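Local coordinates for Peptide/nickel transport system substrate-binding protein (Listeria monocytogenes serotype 1/2a, PDB 5KZT), which is an OppA-type substrate-binding protein that holds a peptide and probably delivers it for uptake across the cell membrane, at residues G201-K213 with V220-D232. Sequence-based numbering, arbitrary orientation.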
loop_
_atom_site.group_PDB
_atom_site.type_symbol
_atom_site.label_atom_id
_atom_site.label_comp_id
_atom_site.label_asym_id
_atom_site.label_seq_id
_atom_site.Cartn_x
_atom_site.Cartn_y
_atom_site.Cartn_z
ATOM N N GLY A 201 -20.400 0.290 4.018
ATOM C CA GLY A 201 -19.319 0.583 4.949
ATOM C C GLY A 201 -18.693 -0.639 5.587
ATOM O O GLY A 201 -17.522 -0.612 5.953
ATOM N N THR A 202 -19.488 -1.692 5.771
ATOM C CA THR A 202 -19.053 -2.870 6.512
ATOM C C THR A 202 -19.493 -4.196 5.895
ATOM O O THR A 202 -19.390 -5.220 6.554
ATOM C CB THR A 202 -19.560 -2.788 7.966
ATOM O OG1 THR A 202 -20.996 -2.716 7.982
ATOM C CG2 THR A 202 -18.995 -1.562 8.668
ATOM N N ASN A 203 -19.912 -4.191 4.631
ATOM C CA ASN A 203 -20.440 -5.386 3.984
ATOM C C ASN A 203 -19.439 -6.003 3.019
ATOM O O ASN A 203 -18.385 -5.422 2.728
ATOM C CB ASN A 203 -21.802 -5.122 3.306
ATOM C CG ASN A 203 -21.708 -4.149 2.149
ATOM O OD1 ASN A 203 -20.994 -3.154 2.231
ATOM N ND2 ASN A 203 -22.467 -4.404 1.082
ATOM N N LYS A 204 -19.786 -7.189 2.527
ATOM C CA LYS A 204 -18.870 -8.033 1.767
ATOM C C LYS A 204 -19.038 -7.959 0.252
ATOM O O LYS A 204 -18.458 -8.777 -0.469
ATOM C CB LYS A 204 -19.020 -9.474 2.235
ATOM C CG LYS A 204 -18.767 -9.645 3.721
ATOM C CD LYS A 204 -18.589 -11.103 4.094
ATOM C CE LYS A 204 -19.841 -11.919 3.806
ATOM N NZ LYS A 204 -19.624 -13.371 4.133
ATOM N N LYS A 205 -19.811 -6.977 -0.222
ATOM C CA LYS A 205 -20.032 -6.742 -1.634
ATOM C C LYS A 205 -20.023 -5.251 -1.909
ATOM O O LYS A 205 -20.341 -4.433 -1.036
ATOM C CB LYS A 205 -21.361 -7.369 -2.073
ATOM C CG LYS A 205 -21.319 -8.872 -1.939
ATOM C CD LYS A 205 -22.493 -9.622 -2.542
ATOM C CE LYS A 205 -22.466 -11.058 -2.041
ATOM N NZ LYS A 205 -22.715 -12.009 -3.131
ATOM N N TRP A 206 -19.599 -4.899 -3.105
ATOM C CA TRP A 206 -19.732 -3.550 -3.603
ATOM C C TRP A 206 -19.638 -3.593 -5.115
ATOM O O TRP A 206 -19.251 -4.620 -5.693
ATOM C CB TRP A 206 -18.675 -2.609 -3.009
ATOM C CG TRP A 206 -17.254 -3.053 -3.156
ATOM C CD1 TRP A 206 -16.412 -2.758 -4.181
ATOM C CD2 TRP A 206 -16.487 -3.843 -2.226
ATOM N NE1 TRP A 206 -15.185 -3.318 -3.964
ATOM C CE2 TRP A 206 -15.197 -3.984 -2.770
ATOM C CE3 TRP A 206 -16.765 -4.428 -0.989
ATOM C CZ2 TRP A 206 -14.177 -4.695 -2.126
ATOM C CZ3 TRP A 206 -15.755 -5.132 -0.339
ATOM C CH2 TRP A 206 -14.474 -5.268 -0.916
ATOM N N THR A 207 -19.991 -2.467 -5.738
ATOM C CA THR A 207 -20.219 -2.391 -7.174
ATOM C C THR A 207 -19.642 -1.109 -7.759
ATOM O O THR A 207 -19.762 -0.048 -7.158
ATOM C CB THR A 207 -21.731 -2.410 -7.475
ATOM O OG1 THR A 207 -22.339 -3.440 -6.709
ATOM C CG2 THR A 207 -22.012 -2.656 -8.939
ATOM N N TYR A 208 -19.021 -1.225 -8.931
ATOM C CA TYR A 208 -18.595 -0.076 -9.703
ATOM C C TYR A 208 -19.558 0.025 -10.850
ATOM O O TYR A 208 -19.832 -0.987 -11.503
ATOM C CB TYR A 208 -17.183 -0.275 -10.247
ATOM C CG TYR A 208 -16.109 -0.411 -9.185
ATOM C CD1 TYR A 208 -15.639 0.706 -8.497
ATOM C CD2 TYR A 208 -15.548 -1.655 -8.870
ATOM C CE1 TYR A 208 -14.665 0.595 -7.535
ATOM C CE2 TYR A 208 -14.554 -1.764 -7.905
ATOM C CZ TYR A 208 -14.115 -0.624 -7.255
ATOM O OH TYR A 208 -13.144 -0.739 -6.314
ATOM N N VAL A 209 -20.078 1.223 -11.107
ATOM C CA VAL A 209 -20.939 1.426 -12.268
ATOM C C VAL A 209 -20.353 2.556 -13.082
ATOM O O VAL A 209 -19.902 3.553 -12.521
ATOM C CB VAL A 209 -22.403 1.728 -11.878
ATOM C CG1 VAL A 209 -23.265 1.834 -13.123
ATOM C CG2 VAL A 209 -22.963 0.609 -11.005
ATOM N N LYS A 210 -20.340 2.384 -14.408
ATOM C CA LYS A 210 -19.813 3.414 -15.308
ATOM C C LYS A 210 -20.415 4.782 -14.968
ATOM O O LYS A 210 -21.635 4.927 -14.874
ATOM C CB LYS A 210 -20.089 3.057 -16.781
ATOM C CG LYS A 210 -19.683 4.145 -17.771
ATOM C CD LYS A 210 -19.665 3.672 -19.213
ATOM C CE LYS A 210 -19.500 4.875 -20.129
ATOM N NZ LYS A 210 -19.222 4.564 -21.553
ATOM N N ASN A 211 -19.543 5.770 -14.782
ATOM C CA ASN A 211 -19.939 7.121 -14.393
ATOM C C ASN A 211 -20.302 7.920 -15.643
ATOM O O ASN A 211 -19.431 8.246 -16.431
ATOM C CB ASN A 211 -18.791 7.794 -13.625
ATOM C CG ASN A 211 -19.114 9.210 -13.181
ATOM O OD1 ASN A 211 -20.232 9.699 -13.356
ATOM N ND2 ASN A 211 -18.125 9.879 -12.607
ATOM N N ASP A 212 -21.581 8.252 -15.798
ATOM C CA ASP A 212 -22.059 9.027 -16.951
ATOM C C ASP A 212 -21.629 10.504 -16.921
ATOM O O ASP A 212 -21.737 11.187 -17.931
ATOM C CB ASP A 212 -23.583 8.916 -17.073
ATOM C CG ASP A 212 -24.070 9.025 -18.507
ATOM O OD1 ASP A 212 -23.934 10.101 -19.137
ATOM O OD2 ASP A 212 -24.614 8.021 -19.018
ATOM N N LYS A 213 -21.138 10.993 -15.779
ATOM C CA LYS A 213 -20.593 12.360 -15.686
ATOM C C LYS A 213 -19.065 12.437 -15.714
ATOM O O LYS A 213 -18.494 13.515 -15.492
ATOM C CB LYS A 213 -21.124 13.034 -14.430
ATOM C CG LYS A 213 -22.617 13.274 -14.458
ATOM C CD LYS A 213 -22.986 14.349 -13.452
ATOM C CE LYS A 213 -24.470 14.337 -13.109
ATOM N NZ LYS A 213 -24.814 13.111 -12.333
ATOM N N VAL A 220 -14.618 4.317 -21.439
ATOM C CA VAL A 220 -14.988 3.314 -20.439
ATOM C C VAL A 220 -15.956 2.357 -21.112
ATOM O O VAL A 220 -16.968 2.791 -21.664
ATOM C CB VAL A 220 -15.620 3.954 -19.180
ATOM C CG1 VAL A 220 -15.888 2.901 -18.115
ATOM C CG2 VAL A 220 -14.703 5.040 -18.621
ATOM N N LYS A 221 -15.625 1.070 -21.099
ATOM C CA LYS A 221 -16.405 0.033 -21.806
ATOM C C LYS A 221 -17.234 -0.850 -20.898
ATOM O O LYS A 221 -18.267 -1.350 -21.315
ATOM C CB LYS A 221 -15.476 -0.853 -22.662
ATOM C CG LYS A 221 -14.648 -0.108 -23.712
ATOM C CD LYS A 221 -15.478 0.905 -24.507
ATOM C CE LYS A 221 -14.646 1.878 -25.343
ATOM N NZ LYS A 221 -14.279 1.316 -26.675
ATOM N N LEU A 222 -16.764 -1.078 -19.683
ATOM C CA LEU A 222 -17.509 -1.859 -18.699
ATOM C C LEU A 222 -18.668 -1.031 -18.151
ATOM O O LEU A 222 -18.458 0.081 -17.676
ATOM C CB LEU A 222 -16.601 -2.291 -17.565
ATOM C CG LEU A 222 -15.586 -3.368 -17.945
ATOM C CD1 LEU A 222 -14.551 -3.544 -16.840
ATOM C CD2 LEU A 222 -16.285 -4.668 -18.287
ATOM N N LYS A 223 -19.880 -1.560 -18.219
ATOM C CA LYS A 223 -20.997 -0.871 -17.589
ATOM C C LYS A 223 -21.032 -1.109 -16.059
ATOM O O LYS A 223 -21.501 -0.263 -15.325
ATOM C CB LYS A 223 -22.328 -1.211 -18.287
ATOM C CG LYS A 223 -22.869 -2.586 -18.033
ATOM C CD LYS A 223 -24.012 -2.894 -19.002
ATOM C CE LYS A 223 -24.549 -4.278 -18.727
ATOM N NZ LYS A 223 -25.683 -4.629 -19.584
ATOM N N GLN A 224 -20.512 -2.253 -15.595
ATOM C CA GLN A 224 -20.622 -2.647 -14.190
ATOM C C GLN A 224 -19.528 -3.643 -13.794
ATOM O O GLN A 224 -19.198 -4.552 -14.561
ATOM C CB GLN A 224 -22.008 -3.246 -13.907
ATOM C CG GLN A 224 -22.251 -3.543 -12.433
ATOM C CD GLN A 224 -23.712 -3.504 -12.051
ATOM O OE1 GLN A 224 -24.472 -2.662 -12.538
ATOM N NE2 GLN A 224 -24.118 -4.400 -11.160
ATOM N N ILE A 225 -18.954 -3.440 -12.617
ATOM C CA ILE A 225 -17.954 -4.357 -12.057
ATOM C C ILE A 225 -18.464 -4.743 -10.670
ATOM O O ILE A 225 -18.648 -3.881 -9.830
ATOM C CB ILE A 225 -16.545 -3.728 -11.991
ATOM C CG1 ILE A 225 -16.103 -3.203 -13.367
ATOM C CG2 ILE A 225 -15.535 -4.722 -11.448
ATOM C CD1 ILE A 225 -14.935 -2.230 -13.306
ATOM N N ASN A 226 -18.729 -6.027 -10.462
ATOM C CA ASN A 226 -19.255 -6.542 -9.199
ATOM C C ASN A 226 -18.102 -7.141 -8.419
ATOM O O ASN A 226 -17.325 -7.941 -8.973
ATOM C CB ASN A 226 -20.291 -7.635 -9.460
ATOM C CG ASN A 226 -21.460 -7.143 -10.295
ATOM O OD1 ASN A 226 -22.092 -6.142 -9.944
ATOM N ND2 ASN A 226 -21.760 -7.834 -11.405
ATOM N N VAL A 227 -17.994 -6.773 -7.143
ATOM C CA VAL A 227 -16.939 -7.285 -6.271
ATOM C C VAL A 227 -17.548 -7.950 -5.054
ATOM O O VAL A 227 -18.484 -7.407 -4.454
ATOM C CB VAL A 227 -15.991 -6.161 -5.793
ATOM C CG1 VAL A 227 -14.816 -6.759 -5.039
ATOM C CG2 VAL A 227 -15.518 -5.342 -6.981
ATOM N N GLN A 228 -17.018 -9.120 -4.696
ATOM C CA GLN A 228 -17.403 -9.814 -3.459
ATOM C C GLN A 228 -16.164 -10.259 -2.701
ATOM O O GLN A 228 -15.139 -10.612 -3.286
ATOM C CB GLN A 228 -18.336 -10.981 -3.742
ATOM C CG GLN A 228 -17.751 -12.048 -4.627
ATOM C CD GLN A 228 -18.736 -13.155 -4.919
ATOM O OE1 GLN A 228 -19.148 -13.888 -4.020
ATOM N NE2 GLN A 228 -19.101 -13.300 -6.181
ATOM N N VAL A 229 -16.265 -10.239 -1.384
ATOM C CA VAL A 229 -15.196 -10.717 -0.532
ATOM C C VAL A 229 -15.155 -12.241 -0.494
ATOM O O VAL A 229 -16.159 -12.890 -0.213
ATOM C CB VAL A 229 -15.319 -10.131 0.881
ATOM C CG1 VAL A 229 -14.257 -10.715 1.801
ATOM C CG2 VAL A 229 -15.193 -8.619 0.799
ATOM N N VAL A 230 -13.993 -12.804 -0.803
ATOM C CA VAL A 230 -13.759 -14.264 -0.759
ATOM C C VAL A 230 -12.409 -14.446 -0.092
ATOM O O VAL A 230 -11.453 -13.809 -0.487
ATOM C CB VAL A 230 -13.700 -14.910 -2.164
ATOM C CG1 VAL A 230 -13.455 -16.419 -2.042
ATOM C CG2 VAL A 230 -14.993 -14.654 -2.940
ATOM N N GLN A 231 -12.339 -15.307 0.911
ATOM C CA GLN A 231 -11.144 -15.413 1.747
ATOM C C GLN A 231 -10.558 -16.809 1.797
ATOM O O GLN A 231 -9.771 -17.128 2.706
ATOM C CB GLN A 231 -11.501 -14.954 3.144
ATOM C CG GLN A 231 -11.999 -13.523 3.156
ATOM C CD GLN A 231 -12.104 -12.991 4.553
ATOM O OE1 GLN A 231 -12.865 -13.525 5.356
ATOM N NE2 GLN A 231 -11.308 -11.964 4.871
ATOM N N ASP A 232 -10.971 -17.653 0.857
ATOM C CA ASP A 232 -10.364 -18.950 0.690
ATOM C C ASP A 232 -10.465 -19.370 -0.779
ATOM O O ASP A 232 -11.474 -19.131 -1.450
ATOM C CB ASP A 232 -10.974 -19.975 1.649
ATOM C CG ASP A 232 -12.274 -20.548 1.155
ATOM O OD1 ASP A 232 -13.307 -19.900 1.390
ATOM O OD2 ASP A 232 -12.257 -21.640 0.530
HETATM O O HOH W 1 -22.489 -5.923 -7.100
#
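The indole of W206 lies across V227, its partner in a hydrogen-bonded antiparallel pair, so that one face of the five-membered ring receives V227 CB in a CH-pi contact, 3.8 Å from the ring centroid and 23° off its normal. V227 CG1 reaches the rim of the same face. The tryptophan comes into this position because its CG sits between the backbone N and the carbonyl carbon (chi1 54°), which folds the ring over the neighbouring strand; its far end, CZ3, then meets V229 CG2 at 3.7 Å. Y208 is turned differently: I225 CB approaches the edge of the phenol ring near its plane, 3.9 Å from CD2. V227 thus serves both aromatic rings: CB and CG1 lie against the indole, and CG2 touches the indole and Y208 CE2.

The opposite face, with T207, Q224 and N226 beside V209, is mostly polar. Q224 NE2 donates an almost straight bond to N226 OD1, in the plane of both amides, and T207 CG2 rests against Q224 NE2 at 3.5 Å. A water lies between T207 OG1 and N226 OD1; it donates to the latter, while its approach to the former is unusually short, so that half of the bridge is doubtful. T207 OG1 is also bonded to D198, and N226 ND2 to N18. Where strand 205-210 ends and the chain returns toward 224-229, K210 runs fully extended past V220, antiparallel to its side chain, and NZ bonds V220 O at 2.9 Å and K217 O, closing the connecting loop.

Strands 205-210 and 224-229 run antiparallel, their N-to-C directions 172° apart, and form a beta hairpin and the two central strands of a four-stranded mixed sheet. Strand 194-197 flanks the first, its F194 and L196 packing on Y208 and W206, and strand 16-21 runs parallel to the second, while helix 36-45 covers Y208 through V41, Q44 and T45.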